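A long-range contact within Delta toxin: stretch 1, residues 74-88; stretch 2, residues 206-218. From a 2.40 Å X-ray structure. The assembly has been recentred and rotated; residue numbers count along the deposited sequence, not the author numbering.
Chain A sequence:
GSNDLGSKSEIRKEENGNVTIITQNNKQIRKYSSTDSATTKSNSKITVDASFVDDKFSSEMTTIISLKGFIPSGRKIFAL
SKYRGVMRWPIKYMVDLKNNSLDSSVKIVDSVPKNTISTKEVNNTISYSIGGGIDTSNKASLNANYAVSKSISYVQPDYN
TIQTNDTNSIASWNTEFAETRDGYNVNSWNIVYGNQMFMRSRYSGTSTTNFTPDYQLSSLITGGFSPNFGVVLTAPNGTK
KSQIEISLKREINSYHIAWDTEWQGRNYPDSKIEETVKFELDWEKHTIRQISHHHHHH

Stretch 1 (74-88) GRKIFALSKYRGVMR
Stretch 2 (206-218) TSTTNFTPDYQLS

Gly85 sits so close to the Ser207 carbonyl that its CA serves as a donor: Gly85 CA lies 3.1 Å from Ser207 O, with an angle of 159° at the hydrogen, and an ideal CB on Gly85 would fall 1.7 Å from that same oxygen, a clash. Here the backbones come nearest, CA to CA 4.3 Å for Gly85 and Ser207. Stretch 1 is a β-hairpin: extended residues 76-79 pair antiparallel with 84-88 (Phe78 N to Val86 O 3.1 Å, Val86 N to Phe78 O 2.9 Å; likewise Arg88 N to Lys76 O 2.8 Å), joined by a turn in which Tyr83 N donates to Ser81 OG at 3.0 Å. Stretch 2 is mostly irregular, with a short 3-10 segment at 214-215, and runs from the turn end of the hairpin toward Arg75. Ser207 (phi/psi -65/-17, chi1 p) donates from OG to Ser81 O at 2.9 Å, while a water accepts from Ser207 N (2.9 Å) and donates to Lys82 O (2.6 Å), so side chain and backbone both tie it to the turn. Thr208 (chi1 p) packs its CG2 3.4 Å from Ala79 CB. Phe211 (-92/147; chi1 m, chi2 -61°) then points its ring at the hairpin. Met87, all t, places CB over one ring face, 3.5 Å from the centroid of Phe211 and 9° off the normal; Gly85 C lies at the ring edge, and Ile77 CD1 (chi1 m, chi2 t) is 3.8 Å from Phe211 CD2. Beyond the ring, Met87 CE reaches to 4.2 Å from Leu217 CD1 (chi1 m, chi2 t). A two-pronged salt bridge closes the far end: Arg75 (t, t, p, chi4 167°) spans an 11.3 Å CA separation to Asp214 (chi1 m), with Arg75 NH1 to Asp214 OD1 at 2.7 Å and Arg75 NH2 to Asp214 OD2 at 3.3 Å.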

# COMPACT_ATOMS: atom_id res chain seq x y z
N GLY A 74 0.60 -15.29 -2.77
CA GLY A 74 1.39 -16.45 -2.40
C GLY A 74 0.54 -17.59 -1.87
O GLY A 74 1.04 -18.46 -1.17
N ARG A 75 -0.74 -17.59 -2.22
CA ARG A 75 -1.65 -18.63 -1.74
C ARG A 75 -1.36 -19.98 -2.37
O ARG A 75 -1.16 -20.08 -3.58
CB ARG A 75 -3.11 -18.26 -1.99
CG ARG A 75 -4.07 -19.39 -1.64
CD ARG A 75 -5.42 -19.23 -2.29
NE ARG A 75 -5.33 -19.16 -3.75
CZ ARG A 75 -6.37 -19.26 -4.56
NH1 ARG A 75 -7.58 -19.45 -4.06
NH2 ARG A 75 -6.20 -19.18 -5.88
N LYS A 76 -1.35 -21.02 -1.54
CA LYS A 76 -1.23 -22.38 -2.03
C LYS A 76 -2.26 -23.27 -1.32
O LYS A 76 -2.57 -23.06 -0.15
CB LYS A 76 0.18 -22.92 -1.80
CG LYS A 76 1.25 -22.18 -2.58
N ILE A 77 -2.79 -24.23 -2.05
CA ILE A 77 -3.71 -25.20 -1.48
C ILE A 77 -3.18 -26.60 -1.74
O ILE A 77 -2.91 -26.96 -2.88
CB ILE A 77 -5.12 -25.08 -2.08
CG1 ILE A 77 -5.82 -23.83 -1.55
CG2 ILE A 77 -5.94 -26.33 -1.79
CD1 ILE A 77 -7.21 -23.63 -2.10
N PHE A 78 -3.02 -27.39 -0.68
CA PHE A 78 -2.54 -28.75 -0.84
C PHE A 78 -3.06 -29.68 0.24
O PHE A 78 -3.44 -29.23 1.33
CB PHE A 78 -1.01 -28.79 -0.90
CG PHE A 78 -0.34 -28.26 0.34
CD1 PHE A 78 -0.10 -26.90 0.48
CD2 PHE A 78 0.06 -29.12 1.35
CE1 PHE A 78 0.52 -26.41 1.62
CE2 PHE A 78 0.68 -28.63 2.49
CZ PHE A 78 0.91 -27.27 2.62
N ALA A 79 -3.09 -30.97 -0.06
CA ALA A 79 -3.53 -31.97 0.89
C ALA A 79 -2.34 -32.49 1.69
O ALA A 79 -1.31 -32.84 1.13
CB ALA A 79 -4.23 -33.12 0.18
N LEU A 80 -2.50 -32.53 3.01
CA LEU A 80 -1.52 -33.16 3.87
C LEU A 80 -1.87 -34.64 3.88
O LEU A 80 -1.00 -35.51 3.94
CB LEU A 80 -1.59 -32.56 5.26
CG LEU A 80 -0.27 -32.19 5.92
CD1 LEU A 80 0.75 -31.78 4.87
CD2 LEU A 80 -0.50 -31.07 6.92
N SER A 81 -3.17 -34.91 3.83
CA SER A 81 -3.71 -36.25 3.66
C SER A 81 -5.14 -36.12 3.17
O SER A 81 -5.61 -35.01 2.88
CB SER A 81 -3.67 -37.03 4.97
OG SER A 81 -4.76 -36.70 5.81
N LYS A 82 -5.85 -37.24 3.07
CA LYS A 82 -7.25 -37.21 2.65
C LYS A 82 -8.12 -36.54 3.71
O LYS A 82 -9.23 -36.08 3.41
CB LYS A 82 -7.75 -38.63 2.38
N TYR A 83 -7.62 -36.47 4.94
CA TYR A 83 -8.40 -35.96 6.06
C TYR A 83 -7.88 -34.63 6.58
O TYR A 83 -8.47 -34.04 7.49
CB TYR A 83 -8.43 -36.99 7.19
CG TYR A 83 -9.06 -38.31 6.79
CD1 TYR A 83 -8.31 -39.29 6.16
CD2 TYR A 83 -10.40 -38.57 7.04
CE1 TYR A 83 -8.88 -40.50 5.79
CE2 TYR A 83 -10.98 -39.77 6.67
CZ TYR A 83 -10.21 -40.73 6.05
OH TYR A 83 -10.78 -41.93 5.67
N ARG A 84 -6.77 -34.16 6.02
CA ARG A 84 -6.19 -32.89 6.44
C ARG A 84 -5.71 -32.04 5.27
O ARG A 84 -4.82 -32.45 4.53
CB ARG A 84 -5.06 -33.11 7.45
CG ARG A 84 -4.49 -31.82 8.01
CD ARG A 84 -4.19 -31.95 9.49
NE ARG A 84 -4.16 -30.64 10.14
CZ ARG A 84 -4.35 -30.45 11.44
NH1 ARG A 84 -4.58 -31.49 12.23
NH2 ARG A 84 -4.31 -29.23 11.94
N GLY A 85 -6.31 -30.87 5.11
CA GLY A 85 -5.96 -29.96 4.03
C GLY A 85 -5.42 -28.64 4.53
O GLY A 85 -5.72 -28.20 5.64
N VAL A 86 -4.60 -27.99 3.70
CA VAL A 86 -3.97 -26.74 4.08
C VAL A 86 -4.17 -25.66 3.03
O VAL A 86 -3.97 -25.90 1.83
CB VAL A 86 -2.45 -26.91 4.32
CG1 VAL A 86 -1.82 -25.58 4.71
CG2 VAL A 86 -2.19 -27.98 5.37
N MET A 87 -4.57 -24.48 3.47
CA MET A 87 -4.62 -23.32 2.59
C MET A 87 -3.69 -22.24 3.12
O MET A 87 -3.98 -21.60 4.14
CB MET A 87 -6.05 -22.77 2.49
CG MET A 87 -6.13 -21.44 1.75
SD MET A 87 -7.75 -20.66 1.88
CE MET A 87 -7.37 -19.00 1.32
N ARG A 88 -2.57 -22.04 2.44
CA ARG A 88 -1.65 -20.97 2.80
C ARG A 88 -2.14 -19.65 2.22
O ARG A 88 -2.51 -19.58 1.05
CB ARG A 88 -0.23 -21.30 2.32
CG ARG A 88 0.35 -22.52 3.03
CD ARG A 88 1.68 -22.97 2.46
NE ARG A 88 2.74 -21.98 2.68
CZ ARG A 88 4.03 -22.29 2.75
NH1 ARG A 88 4.42 -23.55 2.64
NH2 ARG A 88 4.93 -21.33 2.95
N THR A 206 -13.54 -32.50 -0.21
CA THR A 206 -12.29 -33.18 0.11
C THR A 206 -11.32 -32.21 0.79
O THR A 206 -11.63 -31.02 0.96
CB THR A 206 -11.63 -33.78 -1.14
OG1 THR A 206 -11.15 -32.73 -1.99
CG2 THR A 206 -12.62 -34.64 -1.91
N SER A 207 -10.14 -32.70 1.15
CA SER A 207 -9.17 -31.92 1.90
C SER A 207 -8.63 -30.71 1.12
O SER A 207 -8.07 -29.79 1.71
CB SER A 207 -8.02 -32.80 2.38
OG SER A 207 -7.34 -33.39 1.28
N THR A 208 -8.81 -30.71 -0.20
CA THR A 208 -8.36 -29.60 -1.03
C THR A 208 -9.50 -28.97 -1.80
O THR A 208 -9.29 -28.11 -2.66
CB THR A 208 -7.28 -30.05 -2.03
OG1 THR A 208 -7.83 -31.00 -2.95
CG2 THR A 208 -6.10 -30.67 -1.30
N THR A 209 -10.72 -29.39 -1.49
CA THR A 209 -11.91 -28.96 -2.21
C THR A 209 -12.84 -28.14 -1.32
O THR A 209 -13.77 -27.48 -1.80
CB THR A 209 -12.65 -30.18 -2.82
OG1 THR A 209 -12.07 -30.51 -4.09
CG2 THR A 209 -14.13 -29.90 -3.00
N ASN A 210 -12.57 -28.15 -0.02
CA ASN A 210 -13.49 -27.55 0.94
C ASN A 210 -13.09 -26.16 1.45
O ASN A 210 -13.55 -25.72 2.50
CB ASN A 210 -13.70 -28.50 2.12
CG ASN A 210 -14.90 -28.12 2.95
OD1 ASN A 210 -15.95 -27.75 2.43
ND2 ASN A 210 -14.75 -28.20 4.27
N PHE A 211 -12.23 -25.47 0.71
CA PHE A 211 -11.91 -24.09 1.05
C PHE A 211 -12.84 -23.13 0.31
O PHE A 211 -13.28 -23.41 -0.80
CB PHE A 211 -10.45 -23.77 0.73
CG PHE A 211 -9.46 -24.51 1.60
CD1 PHE A 211 -9.46 -24.34 2.97
CD2 PHE A 211 -8.53 -25.36 1.03
CE1 PHE A 211 -8.56 -25.02 3.77
CE2 PHE A 211 -7.62 -26.04 1.82
CZ PHE A 211 -7.63 -25.87 3.19
N THR A 212 -13.15 -22.01 0.95
CA THR A 212 -13.99 -20.99 0.34
C THR A 212 -13.63 -20.79 -1.13
O THR A 212 -12.49 -20.47 -1.45
CB THR A 212 -13.86 -19.64 1.07
OG1 THR A 212 -14.30 -19.79 2.43
CG2 THR A 212 -14.70 -18.57 0.38
N PRO A 213 -14.62 -20.97 -2.02
CA PRO A 213 -14.41 -20.82 -3.47
C PRO A 213 -13.81 -19.46 -3.79
O PRO A 213 -14.04 -18.49 -3.07
CB PRO A 213 -15.84 -20.92 -4.03
CG PRO A 213 -16.73 -20.68 -2.83
CD PRO A 213 -16.01 -21.35 -1.72
N ASP A 214 -13.05 -19.39 -4.88
CA ASP A 214 -12.35 -18.15 -5.23
C ASP A 214 -13.28 -16.95 -5.37
O ASP A 214 -12.91 -15.84 -4.98
CB ASP A 214 -11.50 -18.33 -6.49
CG ASP A 214 -10.17 -18.98 -6.20
OD1 ASP A 214 -10.04 -19.63 -5.15
OD2 ASP A 214 -9.24 -18.83 -7.03
N TYR A 215 -14.47 -17.16 -5.91
CA TYR A 215 -15.39 -16.04 -6.13
C TYR A 215 -15.91 -15.45 -4.82
O TYR A 215 -16.53 -14.39 -4.82
CB TYR A 215 -16.54 -16.43 -7.08
CG TYR A 215 -17.60 -17.34 -6.49
CD1 TYR A 215 -17.43 -18.72 -6.48
CD2 TYR A 215 -18.79 -16.82 -5.98
CE1 TYR A 215 -18.41 -19.56 -5.96
CE2 TYR A 215 -19.77 -17.65 -5.46
CZ TYR A 215 -19.57 -19.02 -5.45
OH TYR A 215 -20.54 -19.84 -4.93
N GLN A 216 -15.65 -16.12 -3.70
CA GLN A 216 -16.08 -15.63 -2.40
C GLN A 216 -14.91 -15.27 -1.48
O GLN A 216 -15.08 -15.11 -0.28
CB GLN A 216 -16.99 -16.66 -1.71
CG GLN A 216 -18.10 -17.19 -2.60
CD GLN A 216 -19.23 -17.82 -1.81
OE1 GLN A 216 -19.44 -19.03 -1.85
NE2 GLN A 216 -19.97 -16.99 -1.08
N LEU A 217 -13.72 -15.15 -2.06
CA LEU A 217 -12.54 -14.73 -1.32
C LEU A 217 -12.09 -13.36 -1.79
O LEU A 217 -12.25 -13.02 -2.96
CB LEU A 217 -11.40 -15.74 -1.49
CG LEU A 217 -11.44 -17.05 -0.70
CD1 LEU A 217 -10.49 -18.07 -1.31
CD2 LEU A 217 -11.10 -16.81 0.77
N SER A 218 -11.51 -12.58 -0.89
CA SER A 218 -10.91 -11.31 -1.28
C SER A 218 -9.91 -11.53 -2.41
O SER A 218 -9.26 -12.58 -2.47
CB SER A 218 -10.20 -10.67 -0.09
OG SER A 218 -9.40 -9.58 -0.50
O HOH W 1 -10.14 -35.62 1.04